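Local coordinates for putative HTH-type transcriptional regulator PH0061 (Pyrococcus horikoshii, PDB 2DBB), which probably binds specific DNA sequences through a helix-turn-helix domain, as a transcriptional regulator of the AsnC family, at residues D11-K16 and D31-T36; T57-I62 and R146-I151; S80-V85 and Y105-R110; E88-D91 and S97-K100; L111-D116 and E121-E126. One frame throughout, in Å; residues are numbered along the deposited sequence.

Contact 1 of 5, residues D11-K16 and D31-T36; sequences DMQLVK and DILNTT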
# COMPACT_ATOMS: atom_id res chain seq x y z
N ASP B 11 -18.05 12.48 4.65
CA ASP B 11 -17.50 11.14 4.69
C ASP B 11 -16.11 11.12 4.05
O ASP B 11 -15.20 10.47 4.55
CB ASP B 11 -18.40 10.14 3.97
CG ASP B 11 -19.71 9.88 4.71
OD1 ASP B 11 -19.66 9.56 5.92
OD2 ASP B 11 -20.78 9.99 4.08
N MET B 12 -15.95 11.85 2.95
CA MET B 12 -14.67 11.89 2.27
C MET B 12 -13.61 12.57 3.15
O MET B 12 -12.48 12.11 3.22
CB MET B 12 -14.79 12.62 0.93
CG MET B 12 -13.55 12.50 0.03
SD MET B 12 -13.14 10.80 -0.52
CE MET B 12 -11.73 10.45 0.48
N GLN B 13 -13.98 13.66 3.82
CA GLN B 13 -13.03 14.36 4.69
C GLN B 13 -12.58 13.41 5.78
O GLN B 13 -11.39 13.32 6.10
CB GLN B 13 -13.70 15.58 5.31
CG GLN B 13 -14.24 16.58 4.29
CD GLN B 13 -14.99 17.73 4.94
OE1 GLN B 13 -15.73 17.53 5.90
NE2 GLN B 13 -14.82 18.93 4.40
N LEU B 14 -13.54 12.69 6.33
CA LEU B 14 -13.31 11.72 7.39
C LEU B 14 -12.31 10.66 6.91
O LEU B 14 -11.40 10.27 7.64
CB LEU B 14 -14.66 11.10 7.76
CG LEU B 14 -14.93 10.51 9.14
CD1 LEU B 14 -14.33 11.39 10.24
CD2 LEU B 14 -16.43 10.40 9.31
N VAL B 15 -12.48 10.20 5.68
CA VAL B 15 -11.59 9.21 5.11
C VAL B 15 -10.19 9.80 4.97
O VAL B 15 -9.19 9.17 5.32
CB VAL B 15 -12.11 8.74 3.73
CG1 VAL B 15 -11.00 8.07 2.94
CG2 VAL B 15 -13.28 7.78 3.94
N LYS B 16 -10.13 11.03 4.46
CA LYS B 16 -8.86 11.73 4.28
C LYS B 16 -8.12 11.86 5.62
O LYS B 16 -6.92 11.61 5.71
CB LYS B 16 -9.12 13.12 3.70
CG LYS B 16 -9.58 13.14 2.24
CD LYS B 16 -8.40 12.90 1.30
CE LYS B 16 -8.76 13.18 -0.16
NZ LYS B 16 -9.71 12.19 -0.74
N ASP B 31 -14.55 17.45 16.77
CA ASP B 31 -14.02 18.79 16.97
C ASP B 31 -13.42 19.35 15.68
O ASP B 31 -13.66 20.50 15.33
CB ASP B 31 -12.96 18.79 18.07
CG ASP B 31 -13.56 18.55 19.44
OD1 ASP B 31 -14.79 18.70 19.57
OD2 ASP B 31 -12.80 18.22 20.38
N ILE B 32 -12.64 18.53 15.00
CA ILE B 32 -12.02 18.95 13.74
C ILE B 32 -13.08 19.24 12.68
O ILE B 32 -12.94 20.20 11.91
CB ILE B 32 -11.06 17.86 13.20
CG1 ILE B 32 -9.82 17.78 14.09
CG2 ILE B 32 -10.69 18.16 11.75
CD1 ILE B 32 -8.95 16.55 13.86
N LEU B 33 -14.13 18.44 12.64
CA LEU B 33 -15.18 18.60 11.64
C LEU B 33 -16.41 19.40 12.09
O LEU B 33 -17.41 19.46 11.37
CB LEU B 33 -15.61 17.22 11.12
CG LEU B 33 -14.51 16.43 10.39
CD1 LEU B 33 -14.98 15.02 10.08
CD2 LEU B 33 -14.12 17.15 9.11
N ASN B 34 -16.31 20.01 13.26
CA ASN B 34 -17.41 20.82 13.79
C ASN B 34 -18.76 20.11 13.74
O ASN B 34 -19.71 20.60 13.14
CB ASN B 34 -17.47 22.15 13.02
CG ASN B 34 -18.46 23.12 13.63
OD1 ASN B 34 -18.42 23.42 14.82
ND2 ASN B 34 -19.35 23.64 12.79
N THR B 35 -18.82 18.95 14.38
CA THR B 35 -20.04 18.16 14.43
C THR B 35 -20.04 17.45 15.78
O THR B 35 -19.20 17.75 16.63
CB THR B 35 -20.09 17.13 13.28
OG1 THR B 35 -21.29 16.34 13.39
CG2 THR B 35 -18.88 16.21 13.31
N THR B 36 -20.96 16.52 15.99
CA THR B 36 -21.00 15.82 17.26
C THR B 36 -20.27 14.49 17.19
O THR B 36 -20.09 13.93 16.11
CB THR B 36 -22.44 15.55 17.71
OG1 THR B 36 -23.00 14.51 16.90
CG2 THR B 36 -23.28 16.81 17.57

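Contact 2 of 5, residues T57-I62 and R146-I151; sequences TIIPDI and RKFEII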
# COMPACT_ATOMS: atom_id res chain seq x y z
N THR B 57 -5.01 0.14 9.77
CA THR B 57 -3.67 -0.43 9.85
C THR B 57 -2.58 0.63 10.03
O THR B 57 -2.87 1.78 10.40
CB THR B 57 -3.39 -1.28 8.58
OG1 THR B 57 -2.16 -2.01 8.73
CG2 THR B 57 -3.31 -0.39 7.35
N ILE B 58 -1.33 0.25 9.79
CA ILE B 58 -0.21 1.18 9.94
C ILE B 58 0.73 1.12 8.75
O ILE B 58 0.74 0.15 7.99
CB ILE B 58 0.63 0.85 11.19
CG1 ILE B 58 1.19 -0.57 11.09
CG2 ILE B 58 -0.21 1.00 12.45
CD1 ILE B 58 2.19 -0.93 12.17
N ILE B 59 1.53 2.17 8.59
CA ILE B 59 2.53 2.21 7.54
C ILE B 59 3.86 2.12 8.27
O ILE B 59 4.27 3.06 8.96
CB ILE B 59 2.49 3.51 6.72
CG1 ILE B 59 1.19 3.59 5.93
CG2 ILE B 59 3.68 3.56 5.77
CD1 ILE B 59 1.07 4.84 5.08
N PRO B 60 4.56 0.99 8.15
CA PRO B 60 5.83 0.89 8.86
C PRO B 60 6.99 1.13 7.91
O PRO B 60 6.80 1.24 6.70
CB PRO B 60 5.82 -0.54 9.34
CG PRO B 60 5.28 -1.24 8.11
CD PRO B 60 4.12 -0.33 7.68
N ASP B 61 8.19 1.22 8.47
CA ASP B 61 9.39 1.36 7.66
C ASP B 61 9.84 -0.10 7.62
O ASP B 61 10.44 -0.59 8.57
CB ASP B 61 10.43 2.22 8.39
CG ASP B 61 11.65 2.49 7.53
OD1 ASP B 61 12.22 1.51 7.00
OD2 ASP B 61 12.03 3.67 7.38
N ILE B 62 9.52 -0.79 6.53
CA ILE B 62 9.85 -2.21 6.42
C ILE B 62 11.34 -2.53 6.51
O ILE B 62 11.72 -3.62 6.94
CB ILE B 62 9.28 -2.83 5.12
CG1 ILE B 62 10.05 -2.32 3.90
CG2 ILE B 62 7.81 -2.49 4.98
CD1 ILE B 62 9.77 -3.09 2.64
N ARG B 146 10.70 5.27 -1.43
CA ARG B 146 10.81 6.72 -1.27
C ARG B 146 9.52 7.38 -0.80
O ARG B 146 9.54 8.32 -0.02
CB ARG B 146 11.28 7.34 -2.58
CG ARG B 146 12.68 6.89 -3.00
CD ARG B 146 13.72 7.34 -1.98
NE ARG B 146 13.76 8.79 -1.88
CZ ARG B 146 14.40 9.58 -2.74
NH1 ARG B 146 15.05 9.06 -3.77
NH2 ARG B 146 14.36 10.90 -2.59
N LYS B 147 8.39 6.88 -1.29
CA LYS B 147 7.10 7.42 -0.90
C LYS B 147 6.14 6.25 -0.80
O LYS B 147 6.22 5.32 -1.60
CB LYS B 147 6.60 8.41 -1.95
CG LYS B 147 5.36 9.17 -1.52
CD LYS B 147 4.99 10.23 -2.54
CE LYS B 147 3.81 11.07 -2.08
NZ LYS B 147 3.46 12.10 -3.10
N PHE B 148 5.26 6.28 0.19
CA PHE B 148 4.30 5.20 0.36
C PHE B 148 3.05 5.64 1.12
O PHE B 148 3.10 5.83 2.33
CB PHE B 148 4.95 4.02 1.08
CG PHE B 148 4.28 2.71 0.81
CD1 PHE B 148 4.71 1.90 -0.23
CD2 PHE B 148 3.19 2.30 1.57
CE1 PHE B 148 4.07 0.69 -0.51
CE2 PHE B 148 2.54 1.09 1.31
CZ PHE B 148 2.99 0.28 0.26
N GLU B 149 1.95 5.79 0.39
CA GLU B 149 0.67 6.18 0.99
C GLU B 149 -0.40 5.34 0.33
O GLU B 149 -0.16 4.75 -0.72
CB GLU B 149 0.33 7.65 0.70
CG GLU B 149 1.39 8.66 1.03
CD GLU B 149 0.89 10.08 0.80
OE1 GLU B 149 0.26 10.32 -0.26
OE2 GLU B 149 1.12 10.95 1.68
N ILE B 150 -1.58 5.29 0.93
CA ILE B 150 -2.67 4.52 0.36
C ILE B 150 -3.55 5.46 -0.47
O ILE B 150 -3.92 5.14 -1.60
CB ILE B 150 -3.52 3.84 1.45
CG1 ILE B 150 -2.60 3.03 2.38
CG2 ILE B 150 -4.56 2.93 0.82
CD1 ILE B 150 -1.64 2.12 1.63
N ILE B 151 -3.87 6.62 0.09
CA ILE B 151 -4.66 7.63 -0.60
C ILE B 151 -4.12 9.02 -0.26
O ILE B 151 -3.41 9.13 0.76
CB ILE B 151 -6.15 7.58 -0.20
CG1 ILE B 151 -6.76 6.25 -0.62
CG2 ILE B 151 -6.92 8.71 -0.87
CD1 ILE B 151 -8.28 6.26 -0.59
OXT ILE B 151 -4.42 9.97 -1.00

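Contact 3 of 5, residues S80-V85 and Y105-R110; sequences SDADKV and YNIIVR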
# COMPACT_ATOMS: atom_id res chain seq x y z
N SER B 80 -8.70 -17.32 -17.63
CA SER B 80 -8.94 -18.42 -16.71
C SER B 80 -7.71 -18.69 -15.85
O SER B 80 -7.83 -19.03 -14.67
CB SER B 80 -9.31 -19.68 -17.48
OG SER B 80 -9.43 -20.80 -16.61
N ASP B 81 -6.53 -18.54 -16.45
CA ASP B 81 -5.29 -18.77 -15.73
C ASP B 81 -5.04 -17.63 -14.75
O ASP B 81 -4.56 -17.86 -13.64
CB ASP B 81 -4.10 -18.87 -16.70
CG ASP B 81 -4.13 -20.15 -17.52
OD1 ASP B 81 -4.80 -21.12 -17.10
OD2 ASP B 81 -3.47 -20.18 -18.58
N ALA B 82 -5.37 -16.41 -15.17
CA ALA B 82 -5.18 -15.24 -14.33
C ALA B 82 -5.95 -15.40 -13.02
O ALA B 82 -5.38 -15.32 -11.94
CB ALA B 82 -5.64 -13.99 -15.06
N ASP B 83 -7.26 -15.63 -13.13
CA ASP B 83 -8.11 -15.78 -11.96
C ASP B 83 -7.65 -16.90 -11.04
O ASP B 83 -7.72 -16.78 -9.82
CB ASP B 83 -9.56 -16.02 -12.38
CG ASP B 83 -10.20 -14.78 -12.98
OD1 ASP B 83 -10.15 -13.71 -12.32
OD2 ASP B 83 -10.74 -14.87 -14.10
N LYS B 84 -7.18 -18.00 -11.63
CA LYS B 84 -6.71 -19.13 -10.84
C LYS B 84 -5.43 -18.75 -10.11
O LYS B 84 -5.25 -19.09 -8.95
CB LYS B 84 -6.45 -20.35 -11.73
CG LYS B 84 -6.19 -21.63 -10.94
CD LYS B 84 -6.05 -22.83 -11.86
CE LYS B 84 -6.03 -24.15 -11.08
NZ LYS B 84 -4.88 -24.27 -10.14
N VAL B 85 -4.54 -18.04 -10.80
CA VAL B 85 -3.29 -17.62 -10.17
C VAL B 85 -3.63 -16.74 -8.99
O VAL B 85 -3.09 -16.90 -7.90
CB VAL B 85 -2.41 -16.79 -11.13
CG1 VAL B 85 -1.20 -16.25 -10.37
CG2 VAL B 85 -1.97 -17.63 -12.31
N TYR B 105 1.40 -6.00 -18.31
CA TYR B 105 1.25 -7.08 -17.33
C TYR B 105 -0.18 -7.01 -16.79
O TYR B 105 -0.65 -5.93 -16.42
CB TYR B 105 2.25 -6.90 -16.20
CG TYR B 105 3.68 -6.85 -16.68
CD1 TYR B 105 4.37 -8.02 -17.01
CD2 TYR B 105 4.34 -5.63 -16.84
CE1 TYR B 105 5.68 -7.97 -17.48
CE2 TYR B 105 5.65 -5.57 -17.32
CZ TYR B 105 6.30 -6.74 -17.64
OH TYR B 105 7.59 -6.70 -18.12
N ASN B 106 -0.86 -8.15 -16.74
CA ASN B 106 -2.24 -8.14 -16.26
C ASN B 106 -2.37 -8.45 -14.77
O ASN B 106 -3.43 -8.24 -14.18
CB ASN B 106 -3.11 -9.08 -17.10
CG ASN B 106 -2.58 -10.50 -17.14
OD1 ASN B 106 -1.47 -10.76 -17.60
ND2 ASN B 106 -3.38 -11.44 -16.66
N ILE B 107 -1.29 -8.91 -14.14
CA ILE B 107 -1.33 -9.19 -12.71
C ILE B 107 -0.10 -8.55 -12.06
O ILE B 107 1.03 -8.75 -12.51
CB ILE B 107 -1.33 -10.72 -12.42
CG1 ILE B 107 -2.55 -11.37 -13.09
CG2 ILE B 107 -1.43 -10.96 -10.91
CD1 ILE B 107 -2.55 -12.88 -13.05
N ILE B 108 -0.35 -7.77 -11.02
CA ILE B 108 0.69 -7.07 -10.28
C ILE B 108 0.61 -7.52 -8.84
O ILE B 108 -0.43 -7.37 -8.20
CB ILE B 108 0.50 -5.54 -10.32
CG1 ILE B 108 0.42 -5.06 -11.77
CG2 ILE B 108 1.67 -4.85 -9.61
CD1 ILE B 108 1.63 -5.39 -12.58
N VAL B 109 1.72 -8.05 -8.32
CA VAL B 109 1.77 -8.55 -6.96
C VAL B 109 2.89 -7.94 -6.12
O VAL B 109 4.00 -7.75 -6.60
CB VAL B 109 1.99 -10.08 -6.96
CG1 VAL B 109 1.99 -10.62 -5.52
CG2 VAL B 109 0.91 -10.76 -7.79
N ARG B 110 2.59 -7.64 -4.87
CA ARG B 110 3.61 -7.11 -3.98
C ARG B 110 3.85 -8.17 -2.91
O ARG B 110 2.91 -8.69 -2.33
CB ARG B 110 3.17 -5.81 -3.30
CG ARG B 110 4.19 -5.32 -2.27
CD ARG B 110 3.72 -4.08 -1.51
NE ARG B 110 3.60 -2.91 -2.36
CZ ARG B 110 4.64 -2.20 -2.81
NH1 ARG B 110 5.88 -2.54 -2.49
NH2 ARG B 110 4.43 -1.14 -3.59

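Contact 4 of 5, residues E88-D91 and S97-K100; sequences EISD and SVEK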
# COMPACT_ATOMS: atom_id res chain seq x y z
N GLU B 88 -4.94 -18.53 -6.15
CA GLU B 88 -3.84 -19.35 -5.65
C GLU B 88 -2.90 -18.58 -4.72
O GLU B 88 -2.43 -19.12 -3.72
CB GLU B 88 -3.03 -19.90 -6.83
CG GLU B 88 -3.09 -21.42 -7.01
CD GLU B 88 -2.39 -22.18 -5.90
OE1 GLU B 88 -1.17 -22.01 -5.72
OE2 GLU B 88 -3.08 -22.95 -5.19
N ILE B 89 -2.63 -17.32 -5.05
CA ILE B 89 -1.72 -16.52 -4.24
C ILE B 89 -2.34 -15.55 -3.24
O ILE B 89 -1.66 -15.10 -2.31
CB ILE B 89 -0.76 -15.71 -5.15
CG1 ILE B 89 -1.57 -14.69 -5.96
CG2 ILE B 89 0.01 -16.65 -6.06
CD1 ILE B 89 -0.73 -13.77 -6.81
N SER B 90 -3.61 -15.21 -3.42
CA SER B 90 -4.26 -14.26 -2.52
C SER B 90 -4.29 -14.66 -1.05
O SER B 90 -4.40 -13.80 -0.18
CB SER B 90 -5.68 -13.98 -2.99
OG SER B 90 -5.66 -13.24 -4.20
N ASP B 91 -4.17 -15.95 -0.76
CA ASP B 91 -4.19 -16.41 0.62
C ASP B 91 -2.80 -16.50 1.24
O ASP B 91 -2.68 -16.73 2.45
CB ASP B 91 -4.87 -17.78 0.74
CG ASP B 91 -6.31 -17.75 0.28
OD1 ASP B 91 -6.97 -16.70 0.47
OD2 ASP B 91 -6.78 -18.78 -0.25
N SER B 97 -0.34 -7.51 -1.75
CA SER B 97 -1.34 -6.98 -2.65
C SER B 97 -1.36 -7.74 -3.96
O SER B 97 -0.35 -8.29 -4.40
CB SER B 97 -1.13 -5.48 -2.93
OG SER B 97 -0.03 -5.24 -3.79
N VAL B 98 -2.55 -7.78 -4.56
CA VAL B 98 -2.76 -8.45 -5.82
C VAL B 98 -3.74 -7.59 -6.60
O VAL B 98 -4.81 -7.23 -6.11
CB VAL B 98 -3.35 -9.86 -5.62
CG1 VAL B 98 -3.59 -10.53 -6.97
CG2 VAL B 98 -2.38 -10.70 -4.79
N GLU B 99 -3.35 -7.25 -7.82
CA GLU B 99 -4.17 -6.39 -8.65
C GLU B 99 -4.19 -6.88 -10.09
O GLU B 99 -3.23 -7.49 -10.56
CB GLU B 99 -3.63 -4.96 -8.57
CG GLU B 99 -3.79 -4.29 -7.20
CD GLU B 99 -2.95 -3.02 -7.04
OE1 GLU B 99 -1.70 -3.13 -6.95
OE2 GLU B 99 -3.52 -1.91 -7.01
N LYS B 100 -5.31 -6.64 -10.76
CA LYS B 100 -5.45 -7.01 -12.16
C LYS B 100 -5.33 -5.70 -12.92
O LYS B 100 -5.87 -4.68 -12.50
CB LYS B 100 -6.82 -7.65 -12.43
CG LYS B 100 -7.07 -8.92 -11.62
CD LYS B 100 -8.44 -9.50 -11.92
CE LYS B 100 -8.54 -9.90 -13.38
NZ LYS B 100 -9.87 -10.48 -13.69

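Contact 5 of 5, residues L111-D116 and E121-E126; sequences LLLPKD and ENLISE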
# COMPACT_ATOMS: atom_id res chain seq x y z
N LEU B 111 5.13 -8.47 -2.67
CA LEU B 111 5.54 -9.44 -1.67
C LEU B 111 6.38 -8.76 -0.59
O LEU B 111 7.16 -7.84 -0.88
CB LEU B 111 6.41 -10.53 -2.29
CG LEU B 111 5.97 -11.28 -3.54
CD1 LEU B 111 7.09 -12.22 -3.97
CD2 LEU B 111 4.68 -12.05 -3.25
N LEU B 112 6.22 -9.21 0.65
CA LEU B 112 7.03 -8.71 1.76
C LEU B 112 8.00 -9.86 1.99
O LEU B 112 7.57 -10.97 2.33
CB LEU B 112 6.20 -8.48 3.02
CG LEU B 112 7.01 -7.95 4.22
CD1 LEU B 112 7.49 -6.55 3.92
CD2 LEU B 112 6.16 -7.96 5.49
N LEU B 113 9.29 -9.62 1.79
CA LEU B 113 10.30 -10.66 1.95
C LEU B 113 11.32 -10.32 3.03
O LEU B 113 11.43 -9.17 3.45
CB LEU B 113 11.07 -10.86 0.63
CG LEU B 113 10.27 -11.03 -0.66
CD1 LEU B 113 11.22 -10.92 -1.84
CD2 LEU B 113 9.55 -12.36 -0.66
N PRO B 114 12.07 -11.33 3.48
CA PRO B 114 13.09 -11.11 4.51
C PRO B 114 14.19 -10.31 3.84
O PRO B 114 14.48 -10.53 2.66
CB PRO B 114 13.55 -12.53 4.86
CG PRO B 114 12.36 -13.37 4.51
CD PRO B 114 11.90 -12.77 3.22
N LYS B 115 14.81 -9.39 4.57
CA LYS B 115 15.87 -8.58 4.00
C LYS B 115 17.08 -9.42 3.57
O LYS B 115 17.84 -9.02 2.69
CB LYS B 115 16.29 -7.50 4.99
CG LYS B 115 17.05 -6.36 4.35
CD LYS B 115 17.33 -5.23 5.32
CE LYS B 115 18.12 -4.13 4.63
NZ LYS B 115 18.48 -3.01 5.55
N ASP B 116 17.24 -10.58 4.19
CA ASP B 116 18.36 -11.48 3.87
C ASP B 116 18.22 -12.01 2.43
O ASP B 116 17.24 -12.67 2.10
CB ASP B 116 18.38 -12.67 4.84
CG ASP B 116 19.51 -13.64 4.55
OD1 ASP B 116 19.53 -14.74 5.16
OD2 ASP B 116 20.39 -13.32 3.73
N GLU B 121 15.55 -14.89 -1.72
CA GLU B 121 15.56 -15.63 -2.98
C GLU B 121 14.86 -16.98 -2.84
O GLU B 121 14.18 -17.42 -3.76
CB GLU B 121 16.99 -15.84 -3.48
CG GLU B 121 17.90 -16.60 -2.53
CD GLU B 121 19.19 -17.06 -3.20
OE1 GLU B 121 19.88 -16.22 -3.82
OE2 GLU B 121 19.51 -18.27 -3.10
N ASN B 122 15.04 -17.64 -1.70
CA ASN B 122 14.38 -18.92 -1.48
C ASN B 122 12.88 -18.70 -1.48
O ASN B 122 12.13 -19.46 -2.09
CB ASN B 122 14.79 -19.52 -0.12
CG ASN B 122 16.14 -20.19 -0.16
OD1 ASN B 122 16.56 -20.80 0.82
ND2 ASN B 122 16.83 -20.10 -1.29
N LEU B 123 12.45 -17.64 -0.80
CA LEU B 123 11.03 -17.33 -0.70
C LEU B 123 10.45 -16.96 -2.06
O LEU B 123 9.31 -17.32 -2.36
CB LEU B 123 10.80 -16.19 0.29
CG LEU B 123 9.33 -15.88 0.59
CD1 LEU B 123 8.60 -17.17 0.95
CD2 LEU B 123 9.24 -14.88 1.74
N ILE B 124 11.22 -16.25 -2.88
CA ILE B 124 10.74 -15.86 -4.20
C ILE B 124 10.53 -17.10 -5.06
O ILE B 124 9.54 -17.21 -5.78
CB ILE B 124 11.73 -14.90 -4.89
CG1 ILE B 124 11.67 -13.53 -4.22
CG2 ILE B 124 11.39 -14.76 -6.37
CD1 ILE B 124 12.66 -12.50 -4.75
N SER B 125 11.48 -18.04 -4.98
CA SER B 125 11.39 -19.28 -5.74
C SER B 125 10.15 -20.05 -5.32
O SER B 125 9.46 -20.61 -6.16
CB SER B 125 12.63 -20.15 -5.51
OG SER B 125 13.79 -19.47 -5.92
N GLU B 126 9.88 -20.09 -4.02
CA GLU B 126 8.71 -20.80 -3.54
C GLU B 126 7.45 -20.16 -4.11
O GLU B 126 6.56 -20.85 -4.58
CB GLU B 126 8.63 -20.77 -2.02
CG GLU B 126 9.68 -21.58 -1.31
CD GLU B 126 9.15 -22.20 -0.03
OE1 GLU B 126 8.57 -21.46 0.80
OE2 GLU B 126 9.31 -23.43 0.15

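Contact 1 of 5, residues D11-K16 and D31-T36
Ile32, the last residue of helix 26-32, packs against Ile17 of helix 9-18, and Leu33 right after it meets Gln13 and Leu14 on that same helix. At Leu33 the backbone leaves helical geometry, and the side chain points toward helix 9-18. Its two methyl groups take different neighbours. CD1 meets Leu14 CD1 at 3.7 Å, with the two leucines crossing at about a right angle. CD2 sits 3.6 Å from Gln13 OE1 and 4.1 Å from Gln13 CB. The Gln13 chain is extended beyond CG (chi2 175°), which brings its amide oxygen alongside that methyl. Leu14 reaches across with its tip: its CG is turned away from the backbone N (chi1 -154°). Leu33 also touches Ile40 of helix 37-49, and so does Thr35. Thr36 then stands at the N-cap of that helix, where its OG1 bonds to Arg39 N. Leu14 packs on Arg43 of the same helix, and Asp11 forms a salt bridge to Arg43. The contact closes a small three-helix core, and 33-36 lead from helix 26-32 into helix 37-49, within the predicted helix-turn-helix motif.

Contact 2 of 5, residues T57-I62 and R146-I151
The backbones of 57-62 and 146-151 come nearest at Ile59 and Glu149, whose CA atoms are 7.9 Å apart, too far for the two segments to pair as neighbouring strands. Ile59 bridges the gap. Its side chain points toward 146-151 and meets mainly backbone there. CD1 lies 3.6 Å from Phe148 O, and CG2 is 4.2 Å from the same oxygen. CD1 also comes within 4.3 Å of Glu149 CA. The reach follows from an extended chain, with CD1 anti to CA (chi2 -179°). The other branch, CG2, approaches the Phe148 ring obliquely and is 4.4 Å from CD2. Thr57 to Pro60, together with Lys147 and Phe148, pair in an antiparallel ladder with the second subunit. The sheet thus runs on across the interface, consistent with the dimers of AsnC-family regulators. Strand 53-60 leads from the DNA-binding domain to the sheet domain, so the contact lies between the two. Polar ends turn to the second subunit as well: Lys147 NZ bonds to Ser90 O and Val95 O of that chain, and the C-terminal carboxylate of Ile151 forms a salt bridge with its Lys96. Arg54 of the second subunit packs on Ile59.

Contact 3 of 5, residues S80-V85 and Y105-R110
Val85 N bonds to Asp81 O at 2.8 Å, a turn of helix 79-89 that holds Val85 near the strand residue Ile107. The helix here lies on strand 107-114 in a ferredoxin-like domain, in which two helices cover one face of a four-stranded antiparallel sheet. The order of the elements, strand-helix-strand-strand-helix-strand, is the one known from the ligand-sensing domain of the AsnC family. Ala82 is the nearest helix residue. Its small side chain lets the strand approach to 7.4 Å between Ala82 CA and Ile107 CA. Asn106 and Ile107 both face Ile74 of the neighbouring strand 67-76, which makes a classic beta bulge. Both side chains therefore point toward the helix. Asn106 CG stands between its backbone N and carbonyl carbon (chi1 56°), and ND2 comes 3.8 Å from Ala82 CB, a plain van der Waals touch. The polar grip of that amide lies elsewhere: OD1 takes a hydrogen bond from Ser76 N, which fixes how the amide is turned. Ser76 also touches Ala82 and Ile107, so the end of strand 67-76 borders the same spot. Ile107 is the main apolar partner. Its CG1 is set beside the backbone N (chi1 -58°), with CD1 extended toward the helix. That methyl lies 4.4 Å from Val85 CB, and 3.8 Å from both CA and CB of Ala82.

Contact 4 of 5, residues E88-D91 and S97-K100
Neither a ring nor any other flat side chain takes part where Ile89 and Ser90 meet Val98, so there are no faces or edges to assign and the contact is made by methyl groups and a hydroxyl. Val98 sits on strand 95-102 and points toward the end of helix 79-89. Its methyl CG2 does the touching. Ile89 CD1 lies 4.0 Å from that methyl, and Ser90 OG lies 4.2 Å from it. The second methyl, Val98 CG1, is a little farther, 4.3 Å from Ile89 CD1. The side chains of Ile89 and Val98 cross obliquely. Ile89 has CG1 in the crowded position between its backbone N and carbonyl carbon (chi1 64°). From there CD1 extends to the sheet, where it meets Val98 and also packs on Val109 of the adjacent strand 107-114. The backbones are close, with 6.8 Å between Ser90 CA and Val98 CA. Val98 also touches Ile86, one turn back along the helix. The contact closes the return from helix 79-89 to strand 95-102, a step of the ferredoxin-like fold. Ser97 to Lys100 pair with a strand of the second subunit, and Lys147 of that chain packs on Val98 and bonds to Ser90 O. Ser90 OG is set beside its own backbone N and makes its hydrogen bond with Ile86 O. The hydroxyl is therefore satisfied within its own chain while its flank meets a methyl. Across the two segments, then, the contact rests on shape and burial, with no directional bond to fix its geometry.

Contact 5 of 5, residues L111-D116 and E121-E126
Leu113 is packed tightly between Leu123 and Ile124 of helix 117-129, and each of its methyls takes one of them. CD2 lies 3.5 Å from Leu123 CD2, closer than usual for two methyl carbons, and 3.7 Å from Leu123 CG. CD1 lies 3.6 Å from both CG1 and CD1 of Ile124. Leu113 crosses Leu123 obliquely and Ile124 at about a right angle. Leu123 CG is anti to the backbone N (chi1 -173°), which brings CD2 over to the strand. Its CD2 then also meets the ring of Pro114, 3.7 Å from Pro114 CD. Pro114 is partly exposed and marks the edge of the contact. Beyond it the packing thins out. Asp116 is exposed at the N-cap of the helix, where OD2 makes a weak hydrogen bond to Lys118 N. Glu121 turns away from the strand, and its OE2 forms a salt bridge with Lys118. On the outer side of the helix, Ser125 OG gives a hydrogen bond of 3.0 Å to Glu121 O. The hydroxyl lies tilted 29° from the carbonyl plane. Ser125 N reaches the same oxygen from the opposite face, so this carbonyl has two donors. The axes of 111-114 and 121-126 come within 8.3 Å, with their directions at 143°, as expected for a strand that turns back into the second helix of a ferredoxin-like fold. Around the contact, Leu113 packs on Ala70 of strand 67-76 and Leu123 on Tyr94. Ile124 reaches Val139 and Leu141 of strand 134-148, so the helix packs on both strand 107-114 and strand 134-148.

How the contacts relate
Contact 1 stands apart in the DNA-binding domain, with its centre 33 to 41 Å from those of contacts 3, 4 and 5. Contact 2 lies between the two domains and encloses contacts 3, 4 and 5 along the chain. Contacts 3 and 4 share helix 79-89, and their strands are joined by backbone bonds. Contact 5 uses the far end of the strand in contact 3 but a different helix. Contacts 2, 3 and 4 are buried, whereas 1 and 5 are partly open. All five are mainly apolar. They differ at their margins: backbone oxygen in contact 2, an amide in contacts 1 and 3, a hydroxyl in contact 4 and a proline in contact 5.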